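PDB 4Z0V: 2',5'-phosphodiesterase 12 from Homo sapiens, which belongs to the endonuclease/exonuclease/phosphatase family, with a DNase I-like beta-sandwich domain that holds a magnesium ion, preceded by a smaller beta-rich N-terminal domain. Local coordinates for residues C179-D184 with E211-F216; S220-L225 with S269-T274; C282-H287 with V322-D327. All coordinates share one frame; numbering follows the deposited sequence.

Interaction 1: C179-D184 with E211-F216; sequences CLQEVD and EGLATF. With MG (magnesium ion), chain B.
Glu-182 and Glu-211 pass each other at a slant, their carboxylate planes 50° apart and each acid committed to different partners. The touch between them is one-sided: OE1 of Glu-211 lies 3.3 Å from CA of Glu-182. Glu-211 reaches that point because its CG sits between the backbone N and the carbonyl carbon (chi1 53°) and the chain bends again at chi2. A water fills the angle between the two residues, accepting from Glu-182 N at 3.0 Å and donating to Glu-211 OE1 at 2.7 Å, while Tyr-138 OH bonds the other oxygen of Glu-211. Glu-182, extended beyond CG, places OE2 2.0 Å from the magnesium ion, whose octahedron five waters complete.

The chain turns a corner at Gln-181 and Glu-182, where Glu-182, with a positive phi of 61°, and Val-183 both face Gly-212 in a G1 beta bulge. Val-183 N bonds Gly-212 O at 2.9 Å; on the earlier side of the bulge Leu-180 and Ala-214 form a hydrogen-bonded antiparallel pair, inside the six-stranded sheet that forms one half of the DNase I-like sandwich. On one face CG2 of Val-183 meets CB of Ala-214 at 4.1 Å, and Leu-180 CD1 approaches the Phe-216 ring; helix 185-198 packs over these groups. On the other face Cys-179 SG lies 3.8 Å from Thr-215 OG1, which is hydrogen-bonded to Gln-267, and CG of Gln-181 lies against CD2 of Leu-213.

Both oxygens of Glu-182 are gripped: OE2 by the metal and Asn-132 ND2, OE1 by Ala-135 N and by a metal-bound water. The link from the backbone N through water to Glu-211 probably helps hold the corner from which the magnesium ligand projects.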
loop_
_atom_site.group_PDB
_atom_site.type_symbol
_atom_site.label_atom_id
_atom_site.label_comp_id
_atom_site.label_asym_id
_atom_site.label_seq_id
_atom_site.Cartn_x
_atom_site.Cartn_y
_atom_site.Cartn_z
ATOM N N CYS A 179 2.024 0.117 -3.582
ATOM C CA CYS A 179 0.943 -0.860 -3.622
ATOM C C CYS A 179 0.612 -1.265 -2.209
ATOM O O CYS A 179 1.478 -1.753 -1.486
ATOM C CB CYS A 179 1.308 -2.068 -4.477
ATOM S SG CYS A 179 1.426 -1.703 -6.244
ATOM N N LEU A 180 -0.637 -1.084 -1.827
ATOM C CA LEU A 180 -1.060 -1.342 -0.470
ATOM C C LEU A 180 -2.166 -2.364 -0.401
ATOM O O LEU A 180 -3.021 -2.401 -1.287
ATOM C CB LEU A 180 -1.581 -0.032 0.146
ATOM C CG LEU A 180 -0.643 1.185 0.143
ATOM C CD1 LEU A 180 -1.343 2.388 0.768
ATOM C CD2 LEU A 180 0.647 0.886 0.938
ATOM N N GLN A 181 -2.198 -3.116 0.694
ATOM C CA GLN A 181 -3.251 -4.082 0.970
ATOM C C GLN A 181 -3.860 -3.758 2.314
ATOM O O GLN A 181 -3.246 -3.051 3.121
ATOM C CB GLN A 181 -2.755 -5.532 0.940
ATOM C CG GLN A 181 -1.962 -5.898 -0.337
ATOM C CD GLN A 181 -0.515 -5.469 -0.253
ATOM O OE1 GLN A 181 0.103 -5.503 0.806
ATOM N NE2 GLN A 181 0.058 -5.040 -1.366
ATOM N N GLU A 182 -5.098 -4.224 2.531
ATOM C CA GLU A 182 -5.862 -4.008 3.773
ATOM C C GLU A 182 -6.089 -2.514 4.018
ATOM O O GLU A 182 -5.923 -1.995 5.142
ATOM C CB GLU A 182 -5.210 -4.710 4.978
ATOM C CG GLU A 182 -5.432 -6.219 4.932
ATOM C CD GLU A 182 -5.207 -6.895 6.267
ATOM O OE1 GLU A 182 -5.556 -6.293 7.304
ATOM O OE2 GLU A 182 -4.695 -8.033 6.281
ATOM N N VAL A 183 -6.498 -1.837 2.952
ATOM C CA VAL A 183 -6.829 -0.418 3.007
ATOM C C VAL A 183 -8.318 -0.287 3.265
ATOM O O VAL A 183 -9.119 -0.648 2.399
ATOM C CB VAL A 183 -6.431 0.303 1.680
ATOM C CG1 VAL A 183 -6.818 1.799 1.720
ATOM C CG2 VAL A 183 -4.938 0.133 1.371
ATOM N N ASP A 184 -8.695 0.330 4.375
ATOM C CA ASP A 184 -10.130 0.568 4.631
ATOM C C ASP A 184 -10.620 1.697 3.741
ATOM O O ASP A 184 -9.824 2.568 3.354
ATOM C CB ASP A 184 -10.370 0.954 6.107
ATOM C CG ASP A 184 -9.871 -0.043 7.120
ATOM O OD1 ASP A 184 -8.745 0.169 7.668
ATOM O OD2 ASP A 184 -10.644 -0.958 7.475
ATOM N N GLU A 211 -12.561 -3.466 3.103
ATOM C CA GLU A 211 -11.181 -3.062 2.848
ATOM C C GLU A 211 -10.734 -3.646 1.539
ATOM O O GLU A 211 -11.336 -4.604 1.039
ATOM C CB GLU A 211 -10.220 -3.475 4.015
ATOM C CG GLU A 211 -10.226 -4.940 4.450
ATOM C CD GLU A 211 -9.484 -5.911 3.551
ATOM O OE1 GLU A 211 -8.611 -5.462 2.783
ATOM O OE2 GLU A 211 -9.703 -7.133 3.678
ATOM N N GLY A 212 -9.649 -3.109 1.011
ATOM C CA GLY A 212 -9.120 -3.628 -0.237
ATOM C C GLY A 212 -7.741 -3.132 -0.571
ATOM O O GLY A 212 -6.872 -2.923 0.302
ATOM N N LEU A 213 -7.556 -2.956 -1.853
ATOM C CA LEU A 213 -6.271 -2.643 -2.416
ATOM C C LEU A 213 -6.194 -1.215 -2.889
ATOM O O LEU A 213 -7.163 -0.712 -3.456
ATOM C CB LEU A 213 -6.033 -3.555 -3.627
ATOM C CG LEU A 213 -6.167 -5.086 -3.455
ATOM C CD1 LEU A 213 -5.975 -5.752 -4.832
ATOM C CD2 LEU A 213 -5.121 -5.623 -2.466
ATOM N N ALA A 214 -4.997 -0.608 -2.764
ATOM C CA ALA A 214 -4.761 0.710 -3.363
ATOM C C ALA A 214 -3.417 0.736 -4.078
ATOM O O ALA A 214 -2.455 0.091 -3.635
ATOM C CB ALA A 214 -4.813 1.812 -2.313
ATOM N N THR A 215 -3.343 1.509 -5.180
ATOM C CA THR A 215 -2.072 1.728 -5.896
ATOM C C THR A 215 -1.940 3.228 -6.061
ATOM O O THR A 215 -2.867 3.863 -6.542
ATOM C CB THR A 215 -2.015 0.960 -7.250
ATOM O OG1 THR A 215 -2.072 -0.449 -7.011
ATOM C CG2 THR A 215 -0.726 1.246 -8.051
ATOM N N PHE A 216 -0.812 3.776 -5.650
ATOM C CA PHE A 216 -0.491 5.203 -5.782
ATOM C C PHE A 216 0.694 5.353 -6.711
ATOM O O PHE A 216 1.564 4.504 -6.711
ATOM C CB PHE A 216 -0.189 5.844 -4.428
ATOM C CG PHE A 216 -1.424 6.073 -3.596
ATOM C CD1 PHE A 216 -1.916 5.067 -2.754
ATOM C CD2 PHE A 216 -2.059 7.318 -3.593
ATOM C CE1 PHE A 216 -3.057 5.286 -1.975
ATOM C CE2 PHE A 216 -3.208 7.534 -2.818
ATOM C CZ PHE A 216 -3.705 6.508 -2.029
HETATM MG MG MG B . -3.901 -8.992 7.864
HETATM O O HOH W 1 -6.636 -6.376 1.189
HETATM O O HOH W 2 -5.436 -8.277 9.109
HETATM O O HOH W 3 -5.229 -10.630 7.576
HETATM O O HOH W 4 -2.524 -10.063 6.844
HETATM O O HOH W 5 -3.105 -9.948 9.608
HETATM O O HOH W 6 -2.571 -7.378 8.155
#

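Interaction 2: S220-L225 with S269-T274; sequences SKFSLL and SVLQST
An antiparallel strand pair at the margin of the second sheet brings Phe-222 to Leu-225 alongside Ser-269 to Ser-273, two segments with 43 residues between them. Ser-223 and Gln-272 form a hydrogen-bonded pair, each N donating to the other's O, and Leu-225 N bonds Val-270 O. The ring of Phe-222 meets Leu-271 nearly at a right angle. Leu-271 CD1 rides over one ring face, and Leu-271 CB comes within 3.8 Å of CD1 of Phe-222. Over the opposite face sits a water that donates to Lys-221 O at 3.0 Å and is hydrogen-bonded to Ser-273 OG at 2.7 Å, an oxygen also reached by the backbone N atoms of Lys-275 and Asp-276.

In the sandwich, strand 265-273 runs between strand 222-231 and strand 280-287, and Leu-271 turns inward with Leu-224, which touches Tyr-217 of the facing sheet. CD1 of Leu-224 packs against CD2 of Leu-271 at 3.9 Å. The other face is more open to solvent. There the side chains of Leu-225 and Gln-272 cross obliquely, CG of Leu-225 lying 3.7 Å from CB of Gln-272. Gln-272, its CG anti to the backbone N (chi1 160°), turns its amide onto the next residue of its own strand: NE2 donates to a lone pair of Ser-273 O at 2.9 Å, and also reaches Ser-277 O.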
loop_
_atom_site.group_PDB
_atom_site.type_symbol
_atom_site.label_atom_id
_atom_site.label_comp_id
_atom_site.label_asym_id
_atom_site.label_seq_id
_atom_site.Cartn_x
_atom_site.Cartn_y
_atom_site.Cartn_z
ATOM N N SER A 220 4.726 13.167 -11.206
ATOM C CA SER A 220 5.861 13.754 -11.929
ATOM C C SER A 220 6.588 12.684 -12.781
ATOM O O SER A 220 7.333 13.044 -13.686
ATOM C CB SER A 220 6.830 14.434 -10.970
ATOM O OG SER A 220 7.556 13.472 -10.226
ATOM N N LYS A 221 6.360 11.385 -12.504
ATOM C CA LYS A 221 6.998 10.330 -13.275
ATOM C C LYS A 221 6.007 9.499 -14.066
ATOM O O LYS A 221 6.424 8.834 -15.006
ATOM C CB LYS A 221 7.826 9.415 -12.363
ATOM C CG LYS A 221 9.038 10.154 -11.816
ATOM C CD LYS A 221 9.755 9.388 -10.733
ATOM C CE LYS A 221 10.893 8.588 -11.287
ATOM N NZ LYS A 221 11.770 8.078 -10.206
ATOM N N PHE A 222 4.718 9.471 -13.670
ATOM C CA PHE A 222 3.725 8.602 -14.333
ATOM C C PHE A 222 2.341 9.202 -14.462
ATOM O O PHE A 222 1.904 9.953 -13.595
ATOM C CB PHE A 222 3.544 7.293 -13.519
ATOM C CG PHE A 222 4.761 6.399 -13.502
ATOM C CD1 PHE A 222 5.170 5.732 -14.653
ATOM C CD2 PHE A 222 5.542 6.280 -12.349
ATOM C CE1 PHE A 222 6.297 4.905 -14.634
ATOM C CE2 PHE A 222 6.681 5.463 -12.335
ATOM C CZ PHE A 222 7.057 4.792 -13.482
ATOM N N SER A 223 1.612 8.748 -15.484
ATOM C CA SER A 223 0.194 9.033 -15.687
ATOM C C SER A 223 -0.521 7.688 -15.756
ATOM O O SER A 223 0.037 6.722 -16.297
ATOM C CB SER A 223 -0.050 9.821 -16.977
ATOM O OG SER A 223 0.405 11.158 -16.837
ATOM N N LEU A 224 -1.768 7.648 -15.311
ATOM C CA LEU A 224 -2.536 6.406 -15.396
ATOM C C LEU A 224 -3.198 6.301 -16.773
ATOM O O LEU A 224 -3.871 7.238 -17.193
ATOM C CB LEU A 224 -3.587 6.410 -14.283
ATOM C CG LEU A 224 -4.564 5.232 -14.240
ATOM C CD1 LEU A 224 -3.836 3.930 -13.865
ATOM C CD2 LEU A 224 -5.668 5.511 -13.198
ATOM N N LEU A 225 -2.939 5.217 -17.507
ATOM C CA LEU A 225 -3.569 5.004 -18.819
ATOM C C LEU A 225 -4.899 4.286 -18.684
ATOM O O LEU A 225 -5.915 4.717 -19.266
ATOM C CB LEU A 225 -2.657 4.205 -19.772
ATOM C CG LEU A 225 -1.389 4.931 -20.210
ATOM C CD1 LEU A 225 -0.623 4.099 -21.262
ATOM C CD2 LEU A 225 -1.722 6.356 -20.766
ATOM N N SER A 269 -3.120 -1.723 -12.940
ATOM C CA SER A 269 -3.075 -0.352 -13.467
ATOM C C SER A 269 -1.945 -0.233 -14.475
ATOM O O SER A 269 -0.808 -0.593 -14.157
ATOM C CB SER A 269 -2.853 0.631 -12.319
ATOM O OG SER A 269 -3.721 0.363 -11.226
ATOM N N VAL A 270 -2.230 0.307 -15.659
ATOM C CA VAL A 270 -1.175 0.500 -16.651
ATOM C C VAL A 270 -0.773 1.963 -16.598
ATOM O O VAL A 270 -1.621 2.828 -16.782
ATOM C CB VAL A 270 -1.619 0.058 -18.061
ATOM C CG1 VAL A 270 -0.572 0.458 -19.108
ATOM C CG2 VAL A 270 -1.867 -1.459 -18.095
ATOM N N LEU A 271 0.527 2.226 -16.362
ATOM C CA LEU A 271 1.061 3.576 -16.229
ATOM C C LEU A 271 1.919 3.944 -17.403
ATOM O O LEU A 271 2.587 3.087 -17.996
ATOM C CB LEU A 271 1.925 3.697 -14.943
ATOM C CG LEU A 271 1.294 3.249 -13.618
ATOM C CD1 LEU A 271 2.288 3.381 -12.495
ATOM C CD2 LEU A 271 0.016 4.063 -13.301
ATOM N N GLN A 272 1.943 5.228 -17.714
ATOM C CA GLN A 272 2.813 5.712 -18.771
ATOM C C GLN A 272 3.846 6.645 -18.182
ATOM O O GLN A 272 3.503 7.533 -17.392
ATOM C CB GLN A 272 1.979 6.429 -19.845
ATOM C CG GLN A 272 2.767 7.364 -20.731
ATOM C CD GLN A 272 3.541 6.620 -21.764
ATOM O OE1 GLN A 272 2.969 5.924 -22.600
ATOM N NE2 GLN A 272 4.855 6.832 -21.778
ATOM N N SER A 273 5.107 6.446 -18.567
ATOM C CA SER A 273 6.194 7.296 -18.097
ATOM C C SER A 273 6.038 8.649 -18.691
ATOM O O SER A 273 5.767 8.785 -19.889
ATOM C CB SER A 273 7.552 6.699 -18.460
ATOM O OG SER A 273 8.625 7.543 -18.074
ATOM N N THR A 274 6.092 9.672 -17.842
ATOM C CA THR A 274 6.027 11.021 -18.350
ATOM C C THR A 274 7.494 11.392 -18.780
ATOM O O THR A 274 7.677 12.367 -19.465
ATOM C CB THR A 274 5.415 12.008 -17.323
ATOM O OG1 THR A 274 6.314 12.139 -16.231
ATOM C CG2 THR A 274 4.025 11.583 -16.815
HETATM O O HOH W 7 9.053 7.542 -15.448
#

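Interaction 3: C282-H287 with V322-D327; sequences CVANTH and VIFCGD
Cys-282 to His-287 and Val-322 to Asp-327 lie side by side as the two parallel strands of a beta-alpha-beta unit, with helix 295-316 as the connection, in the sheet opposite the one carrying strand 177-184. Backbone groups alternate as donor and acceptor across the pair. Ile-323 N bonds Cys-282 O, Ala-284 N bonds Ile-323 O at 2.8 Å, and Cys-325 N bonds Ala-284 O. The ladder then weakens: Thr-286 N to Cys-325 O stretches to 3.2 Å with an angle of 138° at the hydrogen, before Asp-327 N closes on Thr-286 O.

Side-chain polar groups find their partners mostly beyond the two strands. Asn-285 uses both ends of its amide: OD1 accepts from Gln-181 NE2 and ND2 donates to Leu-180 O, two bonds that stitch the sheets together through the interior, while ND2 also donates to Gln-267 OE1 on the neighbouring strand of its own sheet. Thr-286 OG1 is bonded to Val-265 O. With OG1 anti to the backbone N, CG2 takes the crowded position between N and the carbonyl carbon and rests 3.6 Å from CE1 of Phe-324. Ala-284 CB meets CD1 of the same ring at 3.7 Å, and Phe-328 meets that ring edge-to-face.

At the C-terminal end, near the magnesium site, His-287 and Asp-327 point the same way, ring and carboxylate planes 20° apart. NE2 of His-287 and OD2 of Asp-327 are 3.3 Å apart but badly angled for a direct bond. Asn-329 N bonds Asp-327 OD1, and Asn-132 ND2 bonds OD2. A water joins the pair instead, donating to Asp-327 OD2 at 2.6 Å and hydrogen-bonded to His-287 NE2 at 3.1 Å.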
loop_
_atom_site.group_PDB
_atom_site.type_symbol
_atom_site.label_atom_id
_atom_site.label_comp_id
_atom_site.label_asym_id
_atom_site.label_seq_id
_atom_site.Cartn_x
_atom_site.Cartn_y
_atom_site.Cartn_z
ATOM N N CYS A 282 2.905 -2.170 -16.456
ATOM C CA CYS A 282 1.695 -2.762 -15.902
ATOM C C CYS A 282 1.960 -3.067 -14.409
ATOM O O CYS A 282 2.811 -3.902 -14.088
ATOM C CB CYS A 282 1.352 -4.024 -16.692
ATOM S SG CYS A 282 -0.020 -4.955 -15.990
ATOM N N VAL A 283 1.272 -2.361 -13.505
ATOM C CA VAL A 283 1.452 -2.528 -12.050
ATOM C C VAL A 283 0.282 -3.320 -11.489
ATOM O O VAL A 283 -0.869 -2.855 -11.548
ATOM C CB VAL A 283 1.581 -1.157 -11.318
ATOM C CG1 VAL A 283 1.717 -1.374 -9.808
ATOM C CG2 VAL A 283 2.769 -0.357 -11.865
ATOM N N ALA A 284 0.576 -4.526 -10.969
ATOM C CA ALA A 284 -0.456 -5.371 -10.420
ATOM C C ALA A 284 -0.261 -5.467 -8.908
ATOM O O ALA A 284 0.873 -5.377 -8.405
ATOM C CB ALA A 284 -0.435 -6.748 -11.089
ATOM N N ASN A 285 -1.391 -5.542 -8.182
ATOM C CA ASN A 285 -1.414 -5.578 -6.721
ATOM C C ASN A 285 -2.461 -6.546 -6.268
ATOM O O ASN A 285 -3.551 -6.583 -6.856
ATOM C CB ASN A 285 -1.718 -4.157 -6.179
ATOM C CG ASN A 285 -1.741 -4.005 -4.672
ATOM O OD1 ASN A 285 -1.106 -4.766 -3.917
ATOM N ND2 ASN A 285 -2.438 -2.973 -4.184
ATOM N N THR A 286 -2.147 -7.377 -5.267
ATOM C CA THR A 286 -3.156 -8.329 -4.785
ATOM C C THR A 286 -2.956 -8.671 -3.315
ATOM O O THR A 286 -1.969 -8.287 -2.690
ATOM C CB THR A 286 -3.131 -9.647 -5.640
ATOM O OG1 THR A 286 -4.338 -10.385 -5.400
ATOM C CG2 THR A 286 -1.908 -10.552 -5.321
ATOM N N HIS A 287 -3.955 -9.366 -2.764
ATOM C CA HIS A 287 -3.944 -9.921 -1.415
ATOM C C HIS A 287 -4.575 -11.294 -1.565
ATOM O O HIS A 287 -5.787 -11.379 -1.787
ATOM C CB HIS A 287 -4.724 -9.004 -0.444
ATOM C CG HIS A 287 -4.568 -9.388 1.000
ATOM N ND1 HIS A 287 -5.211 -8.669 2.000
ATOM C CD2 HIS A 287 -3.874 -10.406 1.573
ATOM C CE1 HIS A 287 -4.887 -9.262 3.144
ATOM N NE2 HIS A 287 -4.078 -10.305 2.947
ATOM N N VAL A 322 6.121 -5.709 -16.373
ATOM C CA VAL A 322 5.248 -5.864 -15.210
ATOM C C VAL A 322 5.961 -5.718 -13.878
ATOM O O VAL A 322 7.105 -6.135 -13.705
ATOM C CB VAL A 322 4.595 -7.300 -15.301
ATOM C CG1 VAL A 322 3.805 -7.652 -14.031
ATOM C CG2 VAL A 322 3.699 -7.435 -16.540
ATOM N N ILE A 323 5.238 -5.125 -12.910
ATOM C CA ILE A 323 5.597 -5.091 -11.492
ATOM C C ILE A 323 4.406 -5.733 -10.826
ATOM O O ILE A 323 3.280 -5.309 -11.092
ATOM C CB ILE A 323 5.910 -3.689 -10.901
ATOM C CG1 ILE A 323 7.180 -3.085 -11.520
ATOM C CG2 ILE A 323 6.051 -3.768 -9.353
ATOM C CD1 ILE A 323 7.302 -1.581 -11.256
ATOM N N PHE A 324 4.618 -6.757 -10.013
ATOM C CA PHE A 324 3.504 -7.412 -9.323
ATOM C C PHE A 324 3.782 -7.443 -7.820
ATOM O O PHE A 324 4.598 -8.235 -7.324
ATOM C CB PHE A 324 3.278 -8.829 -9.900
ATOM C CG PHE A 324 2.042 -9.602 -9.489
ATOM C CD1 PHE A 324 1.104 -9.052 -8.610
ATOM C CD2 PHE A 324 1.802 -10.876 -9.990
ATOM C CE1 PHE A 324 -0.059 -9.760 -8.264
ATOM C CE2 PHE A 324 0.642 -11.585 -9.635
ATOM C CZ PHE A 324 -0.275 -11.026 -8.765
ATOM N N CYS A 325 3.116 -6.541 -7.101
ATOM C CA CYS A 325 3.216 -6.410 -5.650
ATOM C C CYS A 325 2.126 -7.203 -4.988
ATOM O O CYS A 325 1.070 -7.408 -5.575
ATOM C CB CYS A 325 3.081 -4.937 -5.259
ATOM S SG CYS A 325 4.426 -3.882 -5.838
ATOM N N GLY A 326 2.289 -7.472 -3.707
ATOM C CA GLY A 326 1.166 -8.053 -2.988
ATOM C C GLY A 326 1.486 -8.740 -1.697
ATOM O O GLY A 326 2.652 -8.944 -1.357
ATOM N N ASP A 327 0.429 -9.007 -0.937
ATOM C CA ASP A 327 0.532 -9.885 0.220
ATOM C C ASP A 327 0.053 -11.216 -0.335
ATOM O O ASP A 327 -1.137 -11.394 -0.596
ATOM C CB ASP A 327 -0.295 -9.360 1.376
ATOM C CG ASP A 327 -0.312 -10.302 2.557
ATOM O OD1 ASP A 327 0.174 -11.458 2.414
ATOM O OD2 ASP A 327 -0.840 -9.905 3.612
HETATM O O HOH W 8 -2.146 -11.758 4.893
#

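Interactions 1 and 3 are buried and sit in opposite sheets of the sandwich, their centres about 11 Å apart; interaction 2 lies farther out, about 17 Å from the chain centre, and is partly exposed. Interactions 2 and 3 share a sheet, whereas interactions 1 and 2 are linked through the short turn between strands 211-218 and 222-231. The chemistry follows the place: Glu-182 of interaction 1 binds the magnesium ion directly, while His-287 and Asp-327 of interaction 3 lie near it, Asn-132 ND2 bonding both acids; interaction 2 packs mainly apolar groups inward, with one water bonded to Ser-273 beside the Phe-222 ring, and has the Gln-272 amide on its more exposed face.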